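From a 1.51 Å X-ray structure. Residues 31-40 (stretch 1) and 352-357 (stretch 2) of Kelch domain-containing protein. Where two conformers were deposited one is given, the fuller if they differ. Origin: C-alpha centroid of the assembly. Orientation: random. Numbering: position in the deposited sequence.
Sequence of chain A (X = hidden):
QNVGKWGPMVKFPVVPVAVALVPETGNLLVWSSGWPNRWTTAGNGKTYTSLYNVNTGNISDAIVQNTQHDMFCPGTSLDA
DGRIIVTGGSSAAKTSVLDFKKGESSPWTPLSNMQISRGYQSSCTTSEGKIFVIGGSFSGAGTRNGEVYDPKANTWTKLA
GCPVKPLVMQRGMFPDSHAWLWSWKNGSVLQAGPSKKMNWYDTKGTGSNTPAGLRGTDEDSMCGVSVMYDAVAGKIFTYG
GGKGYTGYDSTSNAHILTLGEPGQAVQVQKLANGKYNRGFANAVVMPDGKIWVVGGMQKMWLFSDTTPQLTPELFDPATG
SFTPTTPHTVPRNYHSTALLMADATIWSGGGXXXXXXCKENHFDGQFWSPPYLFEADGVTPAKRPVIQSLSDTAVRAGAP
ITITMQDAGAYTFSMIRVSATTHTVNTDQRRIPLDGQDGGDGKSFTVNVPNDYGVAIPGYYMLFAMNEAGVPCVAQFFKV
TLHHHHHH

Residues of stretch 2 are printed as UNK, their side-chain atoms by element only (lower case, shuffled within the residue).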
ATOM      1  N   TRP A  31       6.448   0.238  12.656  1.00 13.95           N
ATOM      2  CA  TRP A  31       7.424   1.159  13.250  1.00 14.12           C
ATOM      3  C   TRP A  31       6.831   2.533  13.436  1.00 15.21           C
ATOM      4  O   TRP A  31       5.867   2.927  12.811  1.00 13.97           O
ATOM      5  CB  TRP A  31       8.711   1.253  12.485  1.00 14.22           C
ATOM      6  CG  TRP A  31       8.734   1.909  11.124  1.00 14.52           C
ATOM      7  CD1 TRP A  31       8.948   3.222  10.881  1.00 15.52           C
ATOM      8  CD2 TRP A  31       8.573   1.280   9.840  1.00 14.49           C
ATOM      9  NE1 TRP A  31       8.992   3.474   9.553  1.00 14.39           N
ATOM     10  CE2 TRP A  31       8.733   2.292   8.886  1.00 14.03           C
ATOM     11  CE3 TRP A  31       8.297  -0.032   9.416  1.00 16.19           C
ATOM     12  CZ2 TRP A  31       8.650   2.074   7.497  1.00 17.02           C
ATOM     13  CZ3 TRP A  31       8.208  -0.274   8.013  1.00 16.75           C
ATOM     14  CH2 TRP A  31       8.421   0.778   7.083  1.00 15.70           C
ATOM     15  N   SER A  32       7.428   3.309  14.370  1.00 15.00           N
ATOM     16  CA  SER A  32       6.982   4.695  14.713  1.00 17.14           C
ATOM     17  C   SER A  32       8.038   5.647  14.242  1.00 16.49           C
ATOM     18  O   SER A  32       7.902   6.321  13.216  1.00 17.38           O
ATOM     19  CB  SER A  32       6.681   4.803  16.191  1.00 17.45           C
ATOM     20  OG  SER A  32       7.791   4.291  17.008  1.00 17.85           O
ATOM     21  N   SER A  33       9.160   5.747  14.987  1.00 16.69           N
ATOM     22  CA  SER A  33      10.175   6.781  14.835  1.00 16.90           C
ATOM     23  C   SER A  33      11.298   6.412  15.831  1.00 19.46           C
ATOM     24  O   SER A  33      11.276   5.304  16.407  1.00 18.65           O
ATOM     25  CB  SER A  33       9.622   8.142  15.242  1.00 19.02           C
ATOM     26  OG  SER A  33       9.198   8.098  16.567  1.00 19.51           O
ATOM     27  N   GLY A  34      12.112   7.425  16.130  1.00 21.36           N
ATOM     28  CA  GLY A  34      13.085   7.297  17.268  1.00 22.06           C
ATOM     29  C   GLY A  34      12.514   7.292  18.632  1.00 21.99           C
ATOM     30  O   GLY A  34      13.300   7.160  19.598  1.00 23.94           O
ATOM     31  N   TRP A  35      11.235   7.400  18.768  1.00 22.04           N
ATOM     32  CA  TRP A  35      10.513   7.145  20.013  1.00 22.15           C
ATOM     33  C   TRP A  35       9.331   6.244  19.777  1.00 24.18           C
ATOM     34  O   TRP A  35       8.765   6.179  18.670  1.00 23.27           O
ATOM     35  CB  TRP A  35       9.966   8.429  20.620  1.00 24.54           C
ATOM     36  CG  TRP A  35      11.052   9.461  20.936  1.00 25.00           C
ATOM     37  CD1 TRP A  35      11.634   9.678  22.184  1.00 28.16           C
ATOM     38  CD2 TRP A  35      11.638  10.416  20.041  1.00 21.27           C
ATOM     39  NE1 TRP A  35      12.582  10.669  22.067  1.00 27.50           N
ATOM     40  CE2 TRP A  35      12.603  11.149  20.770  1.00 27.09           C
ATOM     41  CE3 TRP A  35      11.496  10.697  18.672  1.00 21.27           C
ATOM     42  CZ2 TRP A  35      13.398  12.162  20.158  1.00 24.05           C
ATOM     43  CZ3 TRP A  35      12.246  11.718  18.066  1.00 22.29           C
ATOM     44  CH2 TRP A  35      13.192  12.468  18.836  1.00 24.81           C
ATOM     45  N   PRO A  36       8.805   5.629  20.820  1.00 22.64           N
ATOM     46  CA  PRO A  36       7.568   4.816  20.681  1.00 23.29           C
ATOM     47  C   PRO A  36       6.261   5.599  20.486  1.00 23.31           C
ATOM     48  O   PRO A  36       5.218   5.086  20.012  1.00 21.60           O
ATOM     49  CB  PRO A  36       7.512   4.054  22.040  1.00 25.50           C
ATOM     50  CG  PRO A  36       8.457   4.877  22.920  1.00 26.55           C
ATOM     51  CD  PRO A  36       9.540   5.357  22.065  1.00 25.70           C
ATOM     52  N   ASN A  37       6.252   6.845  20.994  1.00 20.25           N
ATOM     53  CA  ASN A  37       5.069   7.600  21.213  1.00 20.85           C
ATOM     54  C   ASN A  37       5.134   9.098  20.755  1.00 18.82           C
ATOM     55  O   ASN A  37       4.216   9.847  21.055  1.00 19.88           O
ATOM     56  CB  ASN A  37       4.738   7.567  22.703  1.00 22.29           C
ATOM     57  CG  ASN A  37       5.870   8.163  23.557  1.00 23.64           C
ATOM     58  OD1 ASN A  37       6.928   8.558  23.079  1.00 24.17           O
ATOM     59  ND2 ASN A  37       5.672   8.100  24.839  1.00 31.39           N
ATOM     60  N   ARG A  38       6.145   9.531  20.048  0.50 17.03           N
ATOM     61  CA  ARG A  38       6.141  10.921  19.613  0.50 17.57           C
ATOM     62  C   ARG A  38       7.223  10.893  18.563  0.50 15.84           C
ATOM     63  O   ARG A  38       7.676   9.853  18.297  0.50 16.25           O
ATOM     64  CB  ARG A  38       6.435  11.836  20.827  0.50 17.75           C
ATOM     65  CG  ARG A  38       7.730  11.449  21.520  0.50 17.56           C
ATOM     66  CD  ARG A  38       7.699  11.986  22.943  0.50 17.83           C
ATOM     67  NE  ARG A  38       8.973  12.031  23.651  0.50 18.79           N
ATOM     68  CZ  ARG A  38       9.345  11.112  24.535  0.50 20.08           C
ATOM     69  NH1 ARG A  38       8.557  10.078  24.711  0.50 19.93           N
ATOM     70  NH2 ARG A  38      10.512  11.208  25.204  0.50 19.10           N
ATOM     71  N   TRP A  39       7.558  12.024  17.941  1.00 17.44           N
ATOM     72  CA  TRP A  39       8.427  12.254  16.803  1.00 16.36           C
ATOM     73  C   TRP A  39       8.932  13.678  16.836  1.00 15.84           C
ATOM     74  O   TRP A  39       8.303  14.506  17.552  1.00 18.86           O
ATOM     75  CB  TRP A  39       7.694  12.010  15.419  1.00 16.58           C
ATOM     76  CG  TRP A  39       6.548  12.960  15.320  1.00 16.77           C
ATOM     77  CD1 TRP A  39       5.328  12.755  15.810  1.00 16.71           C
ATOM     78  CD2 TRP A  39       6.543  14.254  14.697  1.00 15.42           C
ATOM     79  NE1 TRP A  39       4.520  13.865  15.582  1.00 18.71           N
ATOM     80  CE2 TRP A  39       5.253  14.807  14.925  1.00 17.85           C
ATOM     81  CE3 TRP A  39       7.487  15.005  14.021  1.00 15.34           C
ATOM     82  CZ2 TRP A  39       4.887  16.084  14.462  1.00 18.55           C
ATOM     83  CZ3 TRP A  39       7.131  16.295  13.568  1.00 16.43           C
ATOM     84  CH2 TRP A  39       5.820  16.806  13.837  1.00 15.58           C
ATOM     85  N   THR A  40      10.001  13.952  16.109  1.00 16.35           N
ATOM     86  CA  THR A  40      10.411  15.322  15.753  1.00 16.92           C
ATOM     87  C   THR A  40      10.810  15.403  14.355  1.00 15.31           C
ATOM     88  O   THR A  40      11.077  14.351  13.693  1.00 18.03           O
ATOM     89  CB  THR A  40      11.643  15.829  16.606  1.00 18.00           C
ATOM     90  OG1 THR A  40      12.807  15.067  16.275  1.00 19.51           O
ATOM     91  CG2 THR A  40      11.291  15.776  18.072  1.00 19.00           C
ATOM     92  N   UNK A 352      -2.166   8.889  15.646  1.00 17.06           N
ATOM     93  CA  UNK A 352      -1.553   9.741  16.684  1.00 16.94           C
ATOM     94  C   UNK A 352      -0.064   9.852  16.484  1.00 17.20           C
ATOM     95  O   UNK A 352       0.415  10.331  15.439  1.00 20.65           O
ATOM     96  N   UNK A 353       0.691   9.455  17.512  1.00 17.41           N
ATOM     97  CA  UNK A 353       2.102   9.676  17.627  1.00 16.99           C
ATOM     98  C   UNK A 353       2.299  11.182  17.914  1.00 19.93           C
ATOM     99  O   UNK A 353       2.797  11.934  17.095  1.00 19.48           O
ATOM    100  c   UNK A 353       4.472   8.975  16.758  1.00 16.49           C
ATOM    101  c   UNK A 353       4.699   7.695  17.581  1.00 16.82           C
ATOM    102  c   UNK A 353       5.381   8.930  15.554  1.00 17.58           C
ATOM    103  c   UNK A 353       2.999   9.218  16.410  1.00 17.16           C
ATOM    104  N   UNK A 354       1.893  11.600  19.093  0.87 20.68           N
ATOM    105  CA  UNK A 354       1.877  13.021  19.393  0.87 23.96           C
ATOM    106  C   UNK A 354       2.191  13.356  20.822  0.87 27.34           C
ATOM    107  O   UNK A 354       1.720  14.377  21.330  0.87 25.70           O
ATOM    108  s   UNK A 354      -0.871  12.479  19.350  0.87 30.75           S
ATOM    109  c   UNK A 354       0.525  13.558  18.997  0.87 25.34           C
ATOM    110  N   UNK A 355       2.985  12.513  21.448  1.00 23.22           N
ATOM    111  CA  UNK A 355       3.659  12.834  22.747  1.00 26.00           C
ATOM    112  C   UNK A 355       3.380  11.815  23.818  1.00 25.19           C
ATOM    113  O   UNK A 355       2.514  11.032  23.721  1.00 24.14           O
ATOM    114  N   UNK A 356       4.116  11.865  24.924  1.00 27.58           N
ATOM    115  CA  UNK A 356       3.790  11.024  26.087  1.00 27.30           C
ATOM    116  C   UNK A 356       2.413  11.359  26.719  1.00 24.51           C
ATOM    117  O   UNK A 356       2.019  12.526  26.917  1.00 30.00           O
ATOM    118  c   UNK A 356       4.926  11.159  27.154  1.00 31.32           C
ATOM    119  N   UNK A 357       1.635  10.332  27.022  1.00 31.15           N
ATOM    120  CA  UNK A 357       0.279  10.501  27.558  1.00 34.24           C
ATOM    121  C   UNK A 357      -0.636  11.309  26.696  1.00 31.80           C
ATOM    122  O   UNK A 357      -1.547  11.950  27.221  1.00 33.20           O
ATOM    123  c   UNK A 357       0.270  11.171  28.972  1.00 40.28           C
ATOM    124  c   UNK A 357       0.973  10.349  30.026  1.00 47.66           C
ATOM    125  o   UNK A 357       1.116   9.136  29.883  1.00 47.86           O
ATOM    126  n   UNK A 357       1.413  11.018  31.122  1.00 49.41           N
TER
HETATM  127  O   HOH W   1       2.834   7.267  25.906  1.00 33.18           O

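Position 352 carries no side-chain atoms and touches nothing on stretch 1. Its backbone angles, phi 101° and psi -122°, would jam a CB against the carbonyl O of the residue before, and that alone calls for glycine: G352.

Position 353 has four side-chain carbons and no heteroatom, forked at the second. The fork reaches into the loop of stretch 1, where one terminal carbon lies 3.4 Å from R38 N and 3.6 Å from P36 O, while the other lies 3.8 Å from W39 CD1. Four carbons forked at the second make leucine, L353. L353 CD1 also approaches S32 CB at 3.8 Å, and L353 CD2 lies 4.0 Å from S33 OG. The backbone contributes as well: L353 O sits at the edge of the W39 indole, near its plane, 3.0 Å from W39 CD1.

Position 354 shows one carbon followed by one sulfur. Its CA-to-CB bond points away from stretch 1 and the side chain comes no nearer than 5.3 Å to any atom there, so the contact is made by the backbone, with the N of 354 3.5 Å from N37 O. One carbon and one sulfur make cysteine, C354.

Position 355 again has no side-chain atoms. Its CA lies 3.5 Å from R38 CB, and its N donates a hydrogen bond to N37 O at 3.0 Å. Phi 125° with psi 168° would press a CB against the preceding carbonyl O, so this is glycine, G355.

Position 356 has a single side-chain carbon, which lies 3.9 Å from N37 ND2, and its N is 4.1 Å from R38 CD. One carbon makes alanine, A356.

Position 357 has two carbons, the second carrying one oxygen and one nitrogen. Its CA-to-CB bond points away, and it makes no direct contact with stretch 1, but a water accepts from N37 ND2 at 3.1 Å and, weakly, from the N of 357 at 3.5 Å. An amide on a short stem is asparagine, N357.

The contact therefore combines one inserted side chain with one backbone hydrogen bond, between two segments far apart in sequence. L353 has the largest covered area, 132 Å² of the 374 Å² buried in total, and its fork packs against a loop that S32 OG helps to hold by donating to W35 O at 2.7 Å. Beyond it, G355 pairs with N37 O, while R38 NH1 donates to N37 OD1 at 2.8 Å, linking the side chains of N37 and R38. The rule to read is economy: one branched apolar residue fills the loop, and the backbones come close, 4.4 Å between R38 CA and G355 CA.

Stretch 2 (352-357) GLCGAN
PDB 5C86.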